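Local coordinates for CBS domain-containing protein (Thermoplasma acidophilum DSM 1728, PDB 1PVM) that is of unknown function but pairs two CBS domains with a zinc-ribbon-like domain that binds metal through four cysteines, at residues 52-65 with 76-88. Residues are numbered along the deposited sequence; the frame is centred on the assembly and turned at random.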
loop_
_atom_site.group_PDB
_atom_site.type_symbol
_atom_site.label_atom_id
_atom_site.label_comp_id
_atom_site.label_asym_id
_atom_site.label_seq_id
_atom_site.Cartn_x
_atom_site.Cartn_y
_atom_site.Cartn_z
ATOM N N ASP B 52 16.052 -16.513 5.278
ATOM C CA ASP B 52 15.073 -15.581 4.719
ATOM C C ASP B 52 13.707 -16.249 4.811
ATOM O O ASP B 52 13.413 -17.180 4.065
ATOM C CB ASP B 52 15.421 -15.272 3.267
ATOM C CG ASP B 52 16.792 -14.637 3.126
ATOM O OD1 ASP B 52 17.009 -13.549 3.697
ATOM O OD2 ASP B 52 17.656 -15.231 2.449
ATOM N N VAL B 53 12.869 -15.759 5.720
ATOM C CA VAL B 53 11.566 -16.368 5.954
ATOM C C VAL B 53 10.343 -15.645 5.409
ATOM O O VAL B 53 9.251 -16.205 5.396
ATOM C CB VAL B 53 11.356 -16.613 7.472
ATOM C CG1 VAL B 53 12.375 -17.638 7.980
ATOM C CG2 VAL B 53 11.493 -15.294 8.242
ATOM N N GLY B 54 10.501 -14.406 4.964
ATOM C CA GLY B 54 9.343 -13.713 4.438
ATOM C C GLY B 54 9.621 -12.344 3.870
ATOM O O GLY B 54 10.759 -11.889 3.819
ATOM N N LEU B 55 8.559 -11.688 3.428
ATOM C CA LEU B 55 8.672 -10.352 2.869
ATOM C C LEU B 55 7.518 -9.532 3.441
ATOM O O LEU B 55 6.356 -9.935 3.354
ATOM C CB LEU B 55 8.599 -10.419 1.334
ATOM C CG LEU B 55 9.173 -9.237 0.533
ATOM C CD1 LEU B 55 9.327 -9.639 -0.922
ATOM C CD2 LEU B 55 8.277 -8.017 0.658
ATOM N N LEU B 56 7.847 -8.397 4.054
ATOM C CA LEU B 56 6.833 -7.521 4.643
ATOM C C LEU B 56 6.517 -6.407 3.655
ATOM O O LEU B 56 7.413 -5.688 3.228
ATOM C CB LEU B 56 7.352 -6.916 5.951
ATOM C CG LEU B 56 6.350 -6.066 6.743
ATOM C CD1 LEU B 56 5.294 -6.970 7.374
ATOM C CD2 LEU B 56 7.081 -5.271 7.822
ATOM N N SER B 57 5.240 -6.268 3.302
ATOM C CA SER B 57 4.792 -5.254 2.348
ATOM C C SER B 57 3.641 -4.432 2.922
ATOM O O SER B 57 3.098 -4.764 3.970
ATOM C CB SER B 57 4.313 -5.927 1.061
ATOM O OG SER B 57 3.150 -6.704 1.306
ATOM N N GLU B 58 3.264 -3.362 2.230
ATOM C CA GLU B 58 2.157 -2.533 2.700
ATOM C C GLU B 58 0.877 -3.349 2.785
ATOM O O GLU B 58 0.163 -3.305 3.787
ATOM C CB GLU B 58 1.894 -1.365 1.752
ATOM C CG GLU B 58 2.790 -0.169 1.915
ATOM C CD GLU B 58 2.223 1.047 1.194
ATOM O OE1 GLU B 58 2.086 1.003 -0.048
ATOM O OE2 GLU B 58 1.906 2.041 1.877
ATOM N N ARG B 59 0.583 -4.084 1.718
ATOM C CA ARG B 59 -0.623 -4.892 1.677
ATOM C C ARG B 59 -0.633 -5.950 2.782
ATOM O O ARG B 59 -1.684 -6.221 3.365
ATOM C CB ARG B 59 -0.777 -5.545 0.292
ATOM C CG ARG B 59 -2.099 -6.287 0.080
ATOM C CD ARG B 59 -3.307 -5.410 0.374
ATOM N NE ARG B 59 -3.368 -4.238 -0.493
ATOM C CZ ARG B 59 -3.717 -4.265 -1.776
ATOM N NH1 ARG B 59 -4.046 -5.412 -2.357
ATOM N NH2 ARG B 59 -3.733 -3.139 -2.479
ATOM N N SER B 60 0.523 -6.539 3.090
ATOM C CA SER B 60 0.557 -7.557 4.143
ATOM C C SER B 60 0.108 -6.936 5.474
ATOM O O SER B 60 -0.571 -7.577 6.269
ATOM C CB SER B 60 1.963 -8.177 4.282
ATOM O OG SER B 60 2.913 -7.276 4.827
ATOM N N ILE B 61 0.478 -5.680 5.699
ATOM C CA ILE B 61 0.095 -4.981 6.923
ATOM C C ILE B 61 -1.410 -4.691 6.936
ATOM O O ILE B 61 -2.080 -4.864 7.957
ATOM C CB ILE B 61 0.898 -3.665 7.054
ATOM C CG1 ILE B 61 2.379 -4.002 7.239
ATOM C CG2 ILE B 61 0.379 -2.836 8.210
ATOM C CD1 ILE B 61 3.319 -2.830 7.078
ATOM N N ILE B 62 -1.947 -4.263 5.795
ATOM C CA ILE B 62 -3.373 -3.957 5.689
ATOM C C ILE B 62 -4.238 -5.219 5.819
ATOM O O ILE B 62 -5.284 -5.212 6.484
ATOM C CB ILE B 62 -3.700 -3.274 4.329
ATOM C CG1 ILE B 62 -2.971 -1.931 4.218
ATOM C CG2 ILE B 62 -5.202 -3.092 4.179
ATOM C CD1 ILE B 62 -3.301 -0.935 5.306
ATOM N N LYS B 63 -3.790 -6.306 5.201
ATOM C CA LYS B 63 -4.539 -7.563 5.213
ATOM C C LYS B 63 -4.347 -8.442 6.443
ATOM O O LYS B 63 -5.286 -9.096 6.894
ATOM C CB LYS B 63 -4.181 -8.401 3.976
ATOM C CG LYS B 63 -4.646 -7.838 2.637
ATOM C CD LYS B 63 -6.133 -8.067 2.399
ATOM C CE LYS B 63 -6.475 -9.549 2.321
ATOM N NZ LYS B 63 -7.915 -9.779 1.988
ATOM N N ARG B 64 -3.136 -8.458 6.987
ATOM C CA ARG B 64 -2.859 -9.333 8.112
ATOM C C ARG B 64 -2.567 -8.688 9.457
ATOM O O ARG B 64 -2.620 -9.363 10.483
ATOM C CB ARG B 64 -1.736 -10.285 7.709
ATOM C CG ARG B 64 -2.042 -10.973 6.387
ATOM C CD ARG B 64 -0.883 -11.805 5.891
ATOM N NE ARG B 64 -1.234 -13.219 5.829
ATOM C CZ ARG B 64 -1.476 -13.979 6.893
ATOM N NH1 ARG B 64 -1.405 -13.460 8.111
ATOM N NH2 ARG B 64 -1.785 -15.260 6.737
ATOM N N PHE B 65 -2.252 -7.399 9.475
ATOM C CA PHE B 65 -2.007 -6.743 10.754
ATOM C C PHE B 65 -3.228 -5.983 11.266
ATOM O O PHE B 65 -3.695 -6.227 12.373
ATOM C CB PHE B 65 -0.844 -5.759 10.686
ATOM C CG PHE B 65 -0.794 -4.830 11.866
ATOM C CD1 PHE B 65 -0.428 -5.300 13.123
ATOM C CD2 PHE B 65 -1.186 -3.501 11.736
ATOM C CE1 PHE B 65 -0.456 -4.461 14.237
ATOM C CE2 PHE B 65 -1.220 -2.656 12.839
ATOM C CZ PHE B 65 -0.853 -3.137 14.092
ATOM N N PRO B 76 4.696 -8.965 16.247
ATOM C CA PRO B 76 5.953 -9.206 15.528
ATOM C C PRO B 76 5.619 -9.423 14.052
ATOM O O PRO B 76 4.606 -10.052 13.732
ATOM C CB PRO B 76 6.502 -10.462 16.203
ATOM C CG PRO B 76 5.258 -11.206 16.581
ATOM C CD PRO B 76 4.357 -10.109 17.116
ATOM N N ILE B 77 6.460 -8.917 13.153
ATOM C CA ILE B 77 6.169 -9.042 11.730
ATOM C C ILE B 77 6.077 -10.466 11.182
ATOM O O ILE B 77 5.525 -10.673 10.100
ATOM C CB ILE B 77 7.155 -8.203 10.875
ATOM C CG1 ILE B 77 8.601 -8.637 11.114
ATOM C CG2 ILE B 77 6.989 -6.723 11.221
ATOM C CD1 ILE B 77 9.610 -7.874 10.259
ATOM N N ARG B 78 6.595 -11.449 11.919
ATOM C CA ARG B 78 6.508 -12.845 11.476
ATOM C C ARG B 78 5.039 -13.239 11.293
ATOM O O ARG B 78 4.712 -14.102 10.479
ATOM C CB ARG B 78 7.177 -13.774 12.496
ATOM C CG ARG B 78 6.611 -13.653 13.896
ATOM C CD ARG B 78 7.566 -14.214 14.945
ATOM N NE ARG B 78 7.737 -15.658 14.826
ATOM C CZ ARG B 78 8.630 -16.361 15.518
ATOM N NH1 ARG B 78 9.436 -15.748 16.376
ATOM N NH2 ARG B 78 8.708 -17.678 15.356
ATOM N N LEU B 79 4.154 -12.592 12.047
ATOM C CA LEU B 79 2.723 -12.878 11.966
ATOM C C LEU B 79 2.045 -12.125 10.829
ATOM O O LEU B 79 0.882 -12.370 10.524
ATOM C CB LEU B 79 2.033 -12.486 13.275
ATOM C CG LEU B 79 2.471 -13.206 14.551
ATOM C CD1 LEU B 79 1.681 -12.674 15.733
ATOM C CD2 LEU B 79 2.251 -14.701 14.394
ATOM N N VAL B 80 2.782 -11.220 10.199
ATOM C CA VAL B 80 2.232 -10.374 9.143
ATOM C C VAL B 80 2.819 -10.585 7.750
ATOM O O VAL B 80 2.093 -10.564 6.756
ATOM C CB VAL B 80 2.415 -8.885 9.532
ATOM C CG1 VAL B 80 1.783 -7.977 8.493
ATOM C CG2 VAL B 80 1.804 -8.637 10.904
ATOM N N MET B 81 4.132 -10.783 7.690
ATOM C CA MET B 81 4.854 -10.956 6.433
ATOM C C MET B 81 4.317 -12.034 5.505
ATOM O O MET B 81 3.654 -12.975 5.938
ATOM C CB MET B 81 6.303 -11.301 6.735
ATOM C CG MET B 81 6.453 -12.688 7.348
ATOM S SD MET B 81 8.099 -12.981 7.980
ATOM C CE MET B 81 8.223 -11.630 9.120
ATOM N N ARG B 82 4.613 -11.890 4.218
ATOM C CA ARG B 82 4.235 -12.908 3.248
ATOM C C ARG B 82 5.250 -14.016 3.524
ATOM O O ARG B 82 6.455 -13.758 3.565
ATOM C CB ARG B 82 4.433 -12.417 1.808
ATOM C CG ARG B 82 3.695 -11.139 1.444
ATOM C CD ARG B 82 2.234 -11.242 1.783
ATOM N NE ARG B 82 1.433 -10.215 1.126
ATOM C CZ ARG B 82 0.126 -10.081 1.312
ATOM N NH1 ARG B 82 -0.509 -10.903 2.136
ATOM N NH2 ARG B 82 -0.550 -9.143 0.661
ATOM N N LYS B 83 4.782 -15.241 3.721
ATOM C CA LYS B 83 5.691 -16.347 3.984
ATOM C C LYS B 83 5.119 -17.639 3.413
ATOM O O LYS B 83 3.912 -17.854 3.461
ATOM C CB LYS B 83 5.937 -16.486 5.494
ATOM C CG LYS B 83 4.705 -16.783 6.341
ATOM C CD LYS B 83 5.080 -16.773 7.828
ATOM C CE LYS B 83 3.893 -17.083 8.733
ATOM N NZ LYS B 83 4.254 -16.914 10.175
ATOM N N PRO B 84 5.976 -18.500 2.830
ATOM C CA PRO B 84 7.428 -18.346 2.665
ATOM C C PRO B 84 7.714 -17.134 1.788
ATOM O O PRO B 84 6.828 -16.656 1.081
ATOM C CB PRO B 84 7.849 -19.646 1.979
ATOM C CG PRO B 84 6.761 -20.606 2.330
ATOM C CD PRO B 84 5.521 -19.772 2.251
ATOM N N ILE B 85 8.948 -16.647 1.814
ATOM C CA ILE B 85 9.284 -15.470 1.025
ATOM C C ILE B 85 8.963 -15.635 -0.460
ATOM O O ILE B 85 9.358 -16.618 -1.088
ATOM C CB ILE B 85 10.790 -15.076 1.200
ATOM C CG1 ILE B 85 11.047 -13.722 0.532
ATOM C CG2 ILE B 85 11.707 -16.157 0.622
ATOM C CD1 ILE B 85 12.384 -13.092 0.902
ATOM N N PRO B 86 8.190 -14.692 -1.029
ATOM C CA PRO B 86 7.841 -14.762 -2.455
ATOM C C PRO B 86 9.134 -14.511 -3.220
ATOM O O PRO B 86 9.886 -13.598 -2.877
ATOM C CB PRO B 86 6.850 -13.614 -2.632
ATOM C CG PRO B 86 6.226 -13.476 -1.274
ATOM C CD PRO B 86 7.406 -13.651 -0.342
ATOM N N LYS B 87 9.407 -15.297 -4.254
ATOM C CA LYS B 87 10.658 -15.094 -4.969
ATOM C C LYS B 87 10.707 -15.660 -6.380
ATOM O O LYS B 87 9.933 -16.550 -6.738
ATOM C CB LYS B 87 11.800 -15.696 -4.148
ATOM C CG LYS B 87 11.735 -17.215 -4.023
ATOM C CD LYS B 87 12.752 -17.732 -3.009
ATOM C CE LYS B 87 12.947 -19.235 -3.133
ATOM N NZ LYS B 87 11.666 -19.969 -3.051
ATOM N N VAL B 88 11.627 -15.115 -7.172
ATOM C CA VAL B 88 11.861 -15.558 -8.545
ATOM C C VAL B 88 13.379 -15.661 -8.709
ATOM O O VAL B 88 14.130 -15.043 -7.951
ATOM C CB VAL B 88 11.319 -14.552 -9.598
ATOM C CG1 VAL B 88 9.807 -14.441 -9.489
ATOM C CG2 VAL B 88 11.982 -13.189 -9.423
HETATM O O HOH W 1 10.968 -18.288 3.244
HETATM O O HOH W 2 1.539 -8.167 -1.010
HETATM O O HOH W 3 -1.466 -11.692 11.254
#
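Leu55, on the edge strand 52-57 of the first CBS repeat, and Arg82, in the loop that precedes strand 87-89, form a single antiparallel bridge as a hydrogen-bonded pair. Arg82 N reaches Leu55 O at 2.8 Å (N-H...O angle 164°), and Leu55 N returns a bond to Arg82 O at 3.0 Å. Beside the bridge the backbones run close: Gly54 CA lies 3.0 Å from Arg82 O. A water extends the link, donating to Asp52 O and accepting from Ile85 N.

Arg82, its chain bent at chi2 (-52°), turns back over the start of helix 58-65. One guanidinium face lies against Ser60 CA, 3.8 Å above the plane, while NH2 gives a 2.8 Å bond to a second water, which also meets Ser57 OG, the helix N-cap. Val80 fills the angle between strand and helix: CG1, anti to the backbone N (chi1 -177°), packs 3.8 Å from Leu56 CD1, and CG2 touches Phe65 CB. Val80 O is buried without a polar partner.

Helix 28-38 packs on Leu56, Ile61 and Ile77, strand 42-46 pairs with strand 52-57, and Ile85 and Pro86 reach strand 108-112 of the second repeat.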